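Local coordinates for protein 6-phospho-beta-d glycosidase (Streptococcus pyogenes, PDB 5FOO) that probably hydrolyses 6-phospho-beta-glucosides as a family 1 glycoside hydrolase and holds 6-phosphocyclophellitol in its pocket, at residues Q78-A89 with H137-V148; A201-R209 with L285-Y293. The protein carries 1 engineered substitution. All coordinates share one frame; numbering follows the deposited sequence.

How the interactions relate
From the N terminus, strand 72-76 of the eight-stranded barrel runs into 78-89, which interaction 1 joins to helix 136-153, closing a loop of 47 residues that holds helix 93-108, strand 112-116 and helix 124-130. Only then does interaction 2 open: helix 186-208 meets the end of helix 280-288 and the lead into strand 293-297, closing a longer loop that includes strand 218-224. The two loops follow in series, neither nesting nor crossing. They meet through neighbouring outer helices, where Asp-140 of interaction 1 forms a salt bridge with Lys-202 of interaction 2 and Phe-142 and Ser-146 pack on Val-203.

Interaction 1. Residues Q78-A89 with H137-V148; sequences QWTRLIDDFEQA and HVVDLFVAFSKV
The indole of Trp-79 and the ring of Phe-145 lie in an offset stack, the Trp-79 five-membered ring 4.4 Å from the Phe-145 ring between centroids and 6° from parallel. Reciprocal CH-pi contacts tighten the pair: Phe-145 CB lies over the face of that five-membered ring, and Trp-79 CA over the face of the phenyl. At the indole edge is Val-138 O, 3.7 Å from Trp-79 CH2, while the Phe-142 ring meets the six-membered ring obliquely and Phe-142 CB lies 3.5 Å from Trp-79 CH2. With CG of Trp-79 anti to the backbone N (chi1 -163°), the indole sits as a knob in the hole formed by Val-138, Leu-141, Phe-142 and Phe-145 on helix 136-153. Its NE1 donates to a water 3.0 Å away that in turn donates to Phe-86 O and Leu-141 O, so one water links three polar atoms of the interface. Leu-82 CD2 and Ile-83 CG1 approach Phe-145 obliquely, and Ala-89 CB meets Ala-144 CB at 3.7 Å. Nearer the surface, His-137 NE2 donates to the syn lone pair of Glu-87 OE1 at 2.9 Å, with the imidazole and carboxylate almost coplanar. A bend at chi2 (-66°) turns the Glu-87 carboxylate to that ring; its OE2 is hydrogen-bonded to Tyr-130 OH, which may fix the group's rotation. The contact thus seats the segment after barrel strand 72-76 against an outer helix of the TIM barrel, with Leu-126 of helix 124-130 touching Trp-79, Phe-86 and Leu-141, and Ala-199 of helix 186-208 packing against Val-139.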
loop_
_atom_site.group_PDB
_atom_site.type_symbol
_atom_site.label_atom_id
_atom_site.label_comp_id
_atom_site.label_asym_id
_atom_site.label_seq_id
_atom_site.Cartn_x
_atom_site.Cartn_y
_atom_site.Cartn_z
ATOM N N GLN A 78 9.980 9.326 1.118
ATOM C CA GLN A 78 10.249 9.527 -0.332
ATOM C C GLN A 78 11.706 9.533 -0.613
ATOM O O GLN A 78 12.391 10.400 -0.146
ATOM C CB GLN A 78 9.653 10.819 -0.846
ATOM C CG GLN A 78 8.117 10.815 -0.784
ATOM C CD GLN A 78 7.489 11.928 -1.629
ATOM O OE1 GLN A 78 7.468 11.855 -2.842
ATOM N NE2 GLN A 78 6.965 12.946 -0.968
ATOM N N TRP A 79 12.151 8.552 -1.399
ATOM C CA TRP A 79 13.447 8.516 -2.013
ATOM C C TRP A 79 13.806 9.880 -2.650
ATOM O O TRP A 79 14.952 10.371 -2.527
ATOM C CB TRP A 79 13.373 7.411 -3.076
ATOM C CG TRP A 79 14.637 6.886 -3.596
ATOM C CD1 TRP A 79 15.891 7.375 -3.386
ATOM C CD2 TRP A 79 14.781 5.731 -4.463
ATOM N NE1 TRP A 79 16.817 6.616 -4.075
ATOM C CE2 TRP A 79 16.163 5.593 -4.735
ATOM C CE3 TRP A 79 13.863 4.800 -5.039
ATOM C CZ2 TRP A 79 16.656 4.590 -5.557
ATOM C CZ3 TRP A 79 14.354 3.812 -5.836
ATOM C CH2 TRP A 79 15.745 3.716 -6.112
ATOM N N THR A 80 12.818 10.491 -3.306
ATOM C CA THR A 80 12.997 11.756 -3.980
ATOM C C THR A 80 13.174 12.946 -3.036
ATOM O O THR A 80 13.637 13.967 -3.488
ATOM C CB THR A 80 11.800 12.072 -4.913
ATOM O OG1 THR A 80 10.551 12.045 -4.178
ATOM C CG2 THR A 80 11.785 11.116 -6.071
ATOM N N ARG A 81 12.840 12.809 -1.743
ATOM C CA ARG A 81 13.110 13.864 -0.716
ATOM C C ARG A 81 14.388 13.595 0.062
ATOM O O ARG A 81 15.126 14.506 0.326
ATOM C CB ARG A 81 11.937 13.963 0.287
ATOM C CG ARG A 81 12.127 15.030 1.332
ATOM C CD ARG A 81 10.943 15.161 2.230
ATOM N NE ARG A 81 9.735 15.602 1.567
ATOM C CZ ARG A 81 9.485 16.818 1.112
ATOM N NH1 ARG A 81 10.355 17.762 1.214
ATOM N NH2 ARG A 81 8.285 17.085 0.528
ATOM N N LEU A 82 14.615 12.353 0.466
ATOM C CA LEU A 82 15.756 12.043 1.369
ATOM C C LEU A 82 17.121 12.066 0.675
ATOM O O LEU A 82 18.123 12.422 1.292
ATOM C CB LEU A 82 15.588 10.695 2.035
ATOM C CG LEU A 82 16.626 10.347 3.127
ATOM C CD1 LEU A 82 16.730 11.468 4.200
ATOM C CD2 LEU A 82 16.219 9.026 3.765
ATOM N N ILE A 83 17.166 11.672 -0.597
ATOM C CA ILE A 83 18.416 11.478 -1.276
ATOM C C ILE A 83 18.777 12.604 -2.226
ATOM O O ILE A 83 17.945 13.123 -2.952
ATOM C CB ILE A 83 18.429 10.111 -1.991
ATOM C CG1 ILE A 83 18.280 8.963 -0.995
ATOM C CG2 ILE A 83 19.717 9.948 -2.817
ATOM C CD1 ILE A 83 19.330 8.908 0.133
ATOM N N ASP A 84 20.042 12.998 -2.191
ATOM C CA ASP A 84 20.551 14.052 -3.019
ATOM C C ASP A 84 21.068 13.388 -4.314
ATOM O O ASP A 84 20.436 13.489 -5.352
ATOM C CB ASP A 84 21.630 14.832 -2.250
ATOM C CG ASP A 84 22.388 15.854 -3.128
ATOM O OD1 ASP A 84 22.074 16.090 -4.308
ATOM O OD2 ASP A 84 23.356 16.405 -2.634
ATOM N N ASP A 85 22.158 12.626 -4.225
ATOM C CA ASP A 85 22.760 12.008 -5.397
ATOM C C ASP A 85 22.324 10.544 -5.272
ATOM O O ASP A 85 22.687 9.864 -4.324
ATOM C CB ASP A 85 24.293 12.232 -5.342
ATOM C CG ASP A 85 25.091 11.385 -6.363
ATOM O OD1 ASP A 85 24.553 10.487 -7.038
ATOM O OD2 ASP A 85 26.326 11.612 -6.431
ATOM N N PHE A 86 21.507 10.086 -6.205
ATOM C CA PHE A 86 20.986 8.732 -6.197
ATOM C C PHE A 86 22.043 7.649 -6.327
ATOM O O PHE A 86 21.870 6.581 -5.767
ATOM C CB PHE A 86 19.965 8.514 -7.307
ATOM C CG PHE A 86 18.730 9.331 -7.176
ATOM C CD1 PHE A 86 17.940 9.250 -6.055
ATOM C CD2 PHE A 86 18.316 10.136 -8.206
ATOM C CE1 PHE A 86 16.791 9.998 -5.943
ATOM C CE2 PHE A 86 17.146 10.881 -8.106
ATOM C CZ PHE A 86 16.376 10.805 -6.971
ATOM N N GLU A 87 23.103 7.915 -7.083
ATOM C CA GLU A 87 24.122 6.909 -7.383
ATOM C C GLU A 87 24.948 6.657 -6.130
ATOM O O GLU A 87 25.414 5.600 -5.934
ATOM C CB GLU A 87 25.083 7.413 -8.488
ATOM C CG GLU A 87 24.450 7.649 -9.842
ATOM C CD GLU A 87 23.937 6.358 -10.500
ATOM O OE1 GLU A 87 24.380 5.213 -10.214
ATOM O OE2 GLU A 87 23.096 6.479 -11.350
ATOM N N GLN A 88 25.096 7.634 -5.258
ATOM C CA GLN A 88 25.944 7.496 -4.054
ATOM C C GLN A 88 25.097 7.452 -2.801
ATOM O O GLN A 88 25.630 7.357 -1.722
ATOM C CB GLN A 88 26.925 8.699 -3.986
ATOM C CG GLN A 88 28.111 8.582 -4.918
ATOM C CD GLN A 88 29.143 7.616 -4.348
ATOM O OE1 GLN A 88 29.906 7.957 -3.438
ATOM N NE2 GLN A 88 29.152 6.398 -4.858
ATOM N N ALA A 89 23.776 7.534 -2.939
ATOM C CA ALA A 89 22.876 7.759 -1.822
ATOM C C ALA A 89 23.397 8.784 -0.783
ATOM O O ALA A 89 23.388 8.516 0.437
ATOM C CB ALA A 89 22.545 6.437 -1.169
ATOM N N HIS A 137 20.374 -2.423 -11.334
ATOM C CA HIS A 137 21.194 -1.344 -10.764
ATOM C C HIS A 137 20.319 -0.394 -9.933
ATOM O O HIS A 137 20.669 -0.039 -8.828
ATOM C CB HIS A 137 21.943 -0.575 -11.844
ATOM C CG HIS A 137 22.698 0.602 -11.316
ATOM N ND1 HIS A 137 23.733 0.477 -10.417
ATOM C CD2 HIS A 137 22.574 1.920 -11.568
ATOM C CE1 HIS A 137 24.227 1.672 -10.155
ATOM N NE2 HIS A 137 23.529 2.564 -10.834
ATOM N N VAL A 138 19.170 -0.022 -10.467
ATOM C CA VAL A 138 18.182 0.736 -9.708
ATOM C C VAL A 138 17.784 0.076 -8.377
ATOM O O VAL A 138 17.616 0.789 -7.346
ATOM C CB VAL A 138 16.940 1.059 -10.544
ATOM C CG1 VAL A 138 15.753 1.502 -9.659
ATOM C CG2 VAL A 138 17.305 2.107 -11.595
ATOM N N VAL A 139 17.595 -1.234 -8.411
ATOM C CA VAL A 139 17.337 -2.006 -7.196
ATOM C C VAL A 139 18.441 -1.802 -6.195
ATOM O O VAL A 139 18.184 -1.620 -5.010
ATOM C CB VAL A 139 17.215 -3.486 -7.481
ATOM C CG1 VAL A 139 17.367 -4.324 -6.204
ATOM C CG2 VAL A 139 15.843 -3.723 -8.106
ATOM N N ASP A 140 19.676 -1.821 -6.659
ATOM C CA ASP A 140 20.824 -1.552 -5.754
ATOM C C ASP A 140 20.794 -0.149 -5.206
ATOM O O ASP A 140 21.127 0.035 -4.075
ATOM C CB ASP A 140 22.170 -1.787 -6.456
ATOM C CG ASP A 140 22.501 -3.273 -6.614
ATOM O OD1 ASP A 140 22.050 -4.116 -5.829
ATOM O OD2 ASP A 140 23.233 -3.618 -7.539
ATOM N N LEU A 141 20.416 0.853 -6.007
ATOM C CA LEU A 141 20.329 2.211 -5.507
ATOM C C LEU A 141 19.162 2.355 -4.441
ATOM O O LEU A 141 19.273 3.109 -3.459
ATOM C CB LEU A 141 20.143 3.183 -6.660
ATOM C CG LEU A 141 21.207 3.210 -7.748
ATOM C CD1 LEU A 141 20.913 4.274 -8.780
ATOM C CD2 LEU A 141 22.596 3.421 -7.156
ATOM N N PHE A 142 18.079 1.611 -4.643
ATOM C CA PHE A 142 16.995 1.551 -3.658
ATOM C C PHE A 142 17.512 1.002 -2.308
ATOM O O PHE A 142 17.201 1.526 -1.239
ATOM C CB PHE A 142 15.818 0.739 -4.227
ATOM C CG PHE A 142 14.667 0.538 -3.297
ATOM C CD1 PHE A 142 13.932 1.599 -2.852
ATOM C CD2 PHE A 142 14.269 -0.738 -2.962
ATOM C CE1 PHE A 142 12.867 1.414 -2.046
ATOM C CE2 PHE A 142 13.207 -0.921 -2.124
ATOM C CZ PHE A 142 12.518 0.150 -1.662
ATOM N N VAL A 143 18.338 -0.015 -2.383
ATOM C CA VAL A 143 18.975 -0.587 -1.183
ATOM C C VAL A 143 19.835 0.415 -0.477
ATOM O O VAL A 143 19.801 0.509 0.730
ATOM C CB VAL A 143 19.838 -1.841 -1.522
ATOM C CG1 VAL A 143 20.658 -2.332 -0.323
ATOM C CG2 VAL A 143 18.938 -2.951 -2.064
ATOM N N ALA A 144 20.618 1.168 -1.214
ATOM C CA ALA A 144 21.431 2.179 -0.598
ATOM C C ALA A 144 20.590 3.252 0.081
ATOM O O ALA A 144 20.920 3.717 1.204
ATOM C CB ALA A 144 22.389 2.743 -1.604
ATOM N N PHE A 145 19.474 3.649 -0.574
ATOM C CA PHE A 145 18.489 4.525 0.067
ATOM C C PHE A 145 17.949 3.928 1.386
ATOM O O PHE A 145 17.840 4.635 2.380
ATOM C CB PHE A 145 17.339 4.826 -0.931
ATOM C CG PHE A 145 16.054 5.219 -0.322
ATOM C CD1 PHE A 145 15.945 6.390 0.406
ATOM C CD2 PHE A 145 14.888 4.482 -0.588
ATOM C CE1 PHE A 145 14.732 6.778 0.923
ATOM C CE2 PHE A 145 13.700 4.854 -0.043
ATOM C CZ PHE A 145 13.615 6.004 0.701
ATOM N N SER A 146 17.588 2.659 1.362
ATOM C CA SER A 146 17.020 1.983 2.549
ATOM C C SER A 146 18.031 2.002 3.704
ATOM O O SER A 146 17.634 2.259 4.863
ATOM C CB SER A 146 16.511 0.558 2.247
ATOM O OG SER A 146 17.602 -0.379 2.141
ATOM N N LYS A 147 19.314 1.768 3.387
ATOM C CA LYS A 147 20.380 1.842 4.392
ATOM C C LYS A 147 20.491 3.234 5.035
ATOM O O LYS A 147 20.638 3.342 6.259
ATOM C CB LYS A 147 21.745 1.537 3.805
ATOM C CG LYS A 147 22.155 0.113 3.647
ATOM C CD LYS A 147 23.690 0.124 3.433
ATOM C CE LYS A 147 24.284 -1.253 3.372
ATOM N NZ LYS A 147 24.197 -1.824 1.996
ATOM N N VAL A 148 20.416 4.304 4.236
ATOM C CA VAL A 148 20.352 5.650 4.842
ATOM C C VAL A 148 19.214 5.691 5.856
ATOM O O VAL A 148 19.444 6.086 6.993
ATOM C CB VAL A 148 20.225 6.802 3.794
ATOM C CG1 VAL A 148 20.044 8.128 4.442
ATOM C CG2 VAL A 148 21.456 6.855 2.875
HETATM O O HOH W 1 19.793 6.032 -3.971
#

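Interaction 2. Residues A201-R209 with L285-Y293; sequences AKVIQAYRR and LIAENRVDY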
loop_
_atom_site.group_PDB
_atom_site.type_symbol
_atom_site.label_atom_id
_atom_site.label_comp_id
_atom_site.label_asym_id
_atom_site.label_seq_id
_atom_site.Cartn_x
_atom_site.Cartn_y
_atom_site.Cartn_z
ATOM N N ALA A 201 13.945 -8.495 -0.628
ATOM C CA ALA A 201 14.906 -9.369 0.049
ATOM C C ALA A 201 16.244 -8.679 0.312
ATOM O O ALA A 201 16.801 -8.835 1.393
ATOM C CB ALA A 201 15.116 -10.638 -0.758
ATOM N N LYS A 202 16.725 -7.868 -0.630
ATOM C CA LYS A 202 17.900 -7.087 -0.424
ATOM C C LYS A 202 17.777 -5.985 0.630
ATOM O O LYS A 202 18.735 -5.712 1.367
ATOM C CB LYS A 202 18.414 -6.509 -1.737
ATOM C CG LYS A 202 18.899 -7.598 -2.668
ATOM C CD LYS A 202 19.680 -7.041 -3.848
ATOM C CE LYS A 202 21.144 -7.124 -3.487
ATOM N NZ LYS A 202 21.970 -6.518 -4.540
ATOM N N VAL A 203 16.612 -5.358 0.724
ATOM C CA VAL A 203 16.402 -4.339 1.738
ATOM C C VAL A 203 16.343 -5.018 3.110
ATOM O O VAL A 203 16.904 -4.501 4.106
ATOM C CB VAL A 203 15.152 -3.456 1.458
ATOM C CG1 VAL A 203 14.870 -2.571 2.650
ATOM C CG2 VAL A 203 15.491 -2.573 0.245
ATOM N N ILE A 204 15.676 -6.149 3.155
ATOM C CA ILE A 204 15.627 -6.948 4.382
ATOM C C ILE A 204 17.004 -7.374 4.822
ATOM O O ILE A 204 17.326 -7.233 5.990
ATOM C CB ILE A 204 14.668 -8.142 4.251
ATOM C CG1 ILE A 204 13.213 -7.626 4.195
ATOM C CG2 ILE A 204 14.866 -9.137 5.389
ATOM C CD1 ILE A 204 12.206 -8.723 3.796
ATOM N N GLN A 205 17.845 -7.812 3.894
ATOM C CA GLN A 205 19.204 -8.151 4.249
ATOM C C GLN A 205 19.866 -6.918 4.850
ATOM O O GLN A 205 20.542 -7.039 5.871
ATOM C CB GLN A 205 20.008 -8.657 3.064
ATOM C CG GLN A 205 21.471 -9.092 3.327
ATOM C CD GLN A 205 22.120 -9.564 2.047
ATOM O OE1 GLN A 205 22.532 -10.718 1.927
ATOM N NE2 GLN A 205 22.105 -8.715 1.043
ATOM N N ALA A 206 19.714 -5.758 4.207
ATOM C CA ALA A 206 20.428 -4.559 4.613
ATOM C C ALA A 206 19.979 -4.139 6.010
ATOM O O ALA A 206 20.805 -3.714 6.810
ATOM C CB ALA A 206 20.265 -3.421 3.609
ATOM N N TYR A 207 18.687 -4.335 6.323
ATOM C CA TYR A 207 18.153 -3.923 7.585
ATOM C C TYR A 207 18.845 -4.763 8.673
ATOM O O TYR A 207 19.267 -4.225 9.712
ATOM C CB TYR A 207 16.617 -4.108 7.646
ATOM C CG TYR A 207 16.068 -3.781 9.024
ATOM C CD1 TYR A 207 16.097 -2.479 9.455
ATOM C CD2 TYR A 207 15.595 -4.780 9.913
ATOM C CE1 TYR A 207 15.641 -2.128 10.712
ATOM C CE2 TYR A 207 15.151 -4.439 11.186
ATOM C CZ TYR A 207 15.208 -3.104 11.589
ATOM O OH TYR A 207 14.779 -2.637 12.799
ATOM N N ARG A 208 18.917 -6.075 8.424
ATOM C CA ARG A 208 19.394 -7.036 9.430
ATOM C C ARG A 208 20.902 -7.011 9.691
ATOM O O ARG A 208 21.322 -7.299 10.795
ATOM C CB ARG A 208 18.904 -8.423 9.151
ATOM C CG ARG A 208 17.408 -8.457 9.257
ATOM C CD ARG A 208 16.915 -9.832 9.012
ATOM N NE ARG A 208 15.485 -9.960 9.180
ATOM C CZ ARG A 208 14.729 -10.807 8.457
ATOM N NH1 ARG A 208 15.273 -11.638 7.580
ATOM N NH2 ARG A 208 13.430 -10.862 8.663
ATOM N N ARG A 209 21.657 -6.541 8.719
ATOM C CA ARG A 209 23.040 -6.209 8.895
ATOM C C ARG A 209 23.323 -4.899 9.597
ATOM O O ARG A 209 24.488 -4.645 9.880
ATOM C CB ARG A 209 23.708 -6.136 7.533
ATOM C CG ARG A 209 23.882 -7.507 6.943
ATOM C CD ARG A 209 24.347 -7.386 5.508
ATOM N NE ARG A 209 24.872 -8.640 4.955
ATOM C CZ ARG A 209 25.333 -8.769 3.702
ATOM N NH1 ARG A 209 25.309 -7.742 2.855
ATOM N NH2 ARG A 209 25.816 -9.934 3.286
ATOM N N LEU A 285 19.419 -15.255 -2.045
ATOM C CA LEU A 285 19.170 -14.017 -1.243
ATOM C C LEU A 285 17.703 -13.948 -0.883
ATOM O O LEU A 285 17.367 -13.733 0.278
ATOM C CB LEU A 285 19.625 -12.746 -1.976
ATOM C CG LEU A 285 20.603 -11.743 -1.388
ATOM C CD1 LEU A 285 21.613 -12.393 -0.452
ATOM C CD2 LEU A 285 21.355 -10.993 -2.502
ATOM N N ILE A 286 16.809 -14.251 -1.830
ATOM C CA ILE A 286 15.370 -14.230 -1.588
ATOM C C ILE A 286 14.955 -15.312 -0.571
ATOM O O ILE A 286 14.151 -15.051 0.312
ATOM C CB ILE A 286 14.560 -14.307 -2.931
ATOM C CG1 ILE A 286 14.826 -13.068 -3.786
ATOM C CG2 ILE A 286 13.076 -14.472 -2.671
ATOM C CD1 ILE A 286 14.398 -13.159 -5.268
ATOM N N ALA A 287 15.530 -16.509 -0.686
ATOM C CA ALA A 287 15.222 -17.592 0.215
ATOM C C ALA A 287 15.704 -17.271 1.667
ATOM O O ALA A 287 15.081 -17.711 2.663
ATOM C CB ALA A 287 15.877 -18.882 -0.265
ATOM N N GLU A 288 16.756 -16.477 1.759
ATOM C CA GLU A 288 17.362 -16.187 3.040
ATOM C C GLU A 288 16.898 -14.896 3.734
ATOM O O GLU A 288 17.273 -14.673 4.879
ATOM C CB GLU A 288 18.810 -16.088 2.850
ATOM C CG GLU A 288 19.447 -17.427 2.641
ATOM C CD GLU A 288 20.886 -17.302 2.225
ATOM O OE1 GLU A 288 21.439 -16.192 2.307
ATOM O OE2 GLU A 288 21.409 -18.308 1.751
ATOM N N ASN A 289 16.064 -14.089 3.071
ATOM C CA ASN A 289 15.719 -12.731 3.535
ATOM C C ASN A 289 14.252 -12.507 3.309
ATOM O O ASN A 289 13.829 -11.956 2.262
ATOM C CB ASN A 289 16.542 -11.725 2.805
ATOM C CG ASN A 289 18.019 -11.838 3.134
ATOM O OD1 ASN A 289 18.848 -12.438 2.409
ATOM N ND2 ASN A 289 18.357 -11.257 4.212
ATOM N N ARG A 290 13.486 -13.036 4.256
ATOM C CA ARG A 290 12.024 -13.041 4.211
ATOM C C ARG A 290 11.443 -12.143 5.355
ATOM O O ARG A 290 12.133 -11.768 6.294
ATOM C CB ARG A 290 11.522 -14.481 4.348
ATOM C CG ARG A 290 12.143 -15.468 3.356
ATOM C CD ARG A 290 11.863 -16.947 3.745
ATOM N NE ARG A 290 12.540 -17.291 5.026
ATOM C CZ ARG A 290 11.943 -17.561 6.186
ATOM N NH1 ARG A 290 10.607 -17.635 6.287
ATOM N NH2 ARG A 290 12.702 -17.812 7.259
ATOM N N VAL A 291 10.170 -11.808 5.262
ATOM C CA VAL A 291 9.590 -10.798 6.137
ATOM C C VAL A 291 9.436 -11.288 7.580
ATOM O O VAL A 291 9.280 -12.455 7.789
ATOM C CB VAL A 291 8.218 -10.345 5.622
ATOM C CG1 VAL A 291 8.321 -9.739 4.207
ATOM C CG2 VAL A 291 7.179 -11.458 5.724
ATOM N N ASP A 292 9.450 -10.389 8.558
ATOM C CA ASP A 292 9.050 -10.714 9.998
ATOM C C ASP A 292 7.544 -10.709 10.125
ATOM O O ASP A 292 6.944 -11.420 10.926
ATOM C CB ASP A 292 9.599 -9.624 10.921
ATOM C CG ASP A 292 11.079 -9.581 10.886
ATOM O OD1 ASP A 292 11.581 -10.686 11.054
ATOM O OD2 ASP A 292 11.765 -8.535 10.682
ATOM N N TYR A 293 6.913 -9.880 9.305
ATOM C CA TYR A 293 5.490 -9.666 9.365
ATOM C C TYR A 293 4.989 -8.979 8.082
ATOM O O TYR A 293 5.797 -8.594 7.221
ATOM C CB TYR A 293 5.112 -8.881 10.632
ATOM C CG TYR A 293 5.646 -7.515 10.870
ATOM C CD1 TYR A 293 6.415 -6.833 9.967
ATOM C CD2 TYR A 293 5.311 -6.854 12.064
ATOM C CE1 TYR A 293 6.866 -5.571 10.210
ATOM C CE2 TYR A 293 5.777 -5.589 12.335
ATOM C CZ TYR A 293 6.508 -4.936 11.378
ATOM O OH TYR A 293 6.974 -3.674 11.630
HETATM O O HOH W 2 14.070 -14.273 6.686
HETATM O O HOH W 3 14.393 -8.275 11.035
#
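Ala-201 and Asn-289 bring the backbones to 4.9 Å between CA atoms, where helix 186-208 passes the C-terminal end of helix 280-288; beyond it, residues 289-292 form a loop leading to strand 293-297. Ala-201 CB nestles against Ile-286 CA at 3.7 Å. Ile-204 reaches the loop, its CD1 lying 4.0 Å from Val-291 CG1. Leu-285 sets its CD2 beside the aliphatic chain of Lys-202, 4.0 Å from Lys-202 CE. The polar grip is Arg-208: CG anti to the carbonyl carbon (chi1 -64°) and a chain extended as far as NE carry its guanidinium out to the 290-292 backbone. Its NH2 donates to Arg-290 O at 2.8 Å, almost in line with the C=O bond but 25° out of the guanidinium plane, and makes a salt bridge with Asp-292 OD1 at 3.0 Å, a weak hydrogen bond. One water bridges Arg-208 NH1 to Arg-290 N, another Arg-208 NE to Asp-292 OD2. Ile-204 CG2 packs on one guanidinium face. Asp-292 OD2 also accepts from Ile-219 N, tying the site to barrel strand 218-224, while Tyr-207 meets Phe-150 of helix 136-153 edge-to-face.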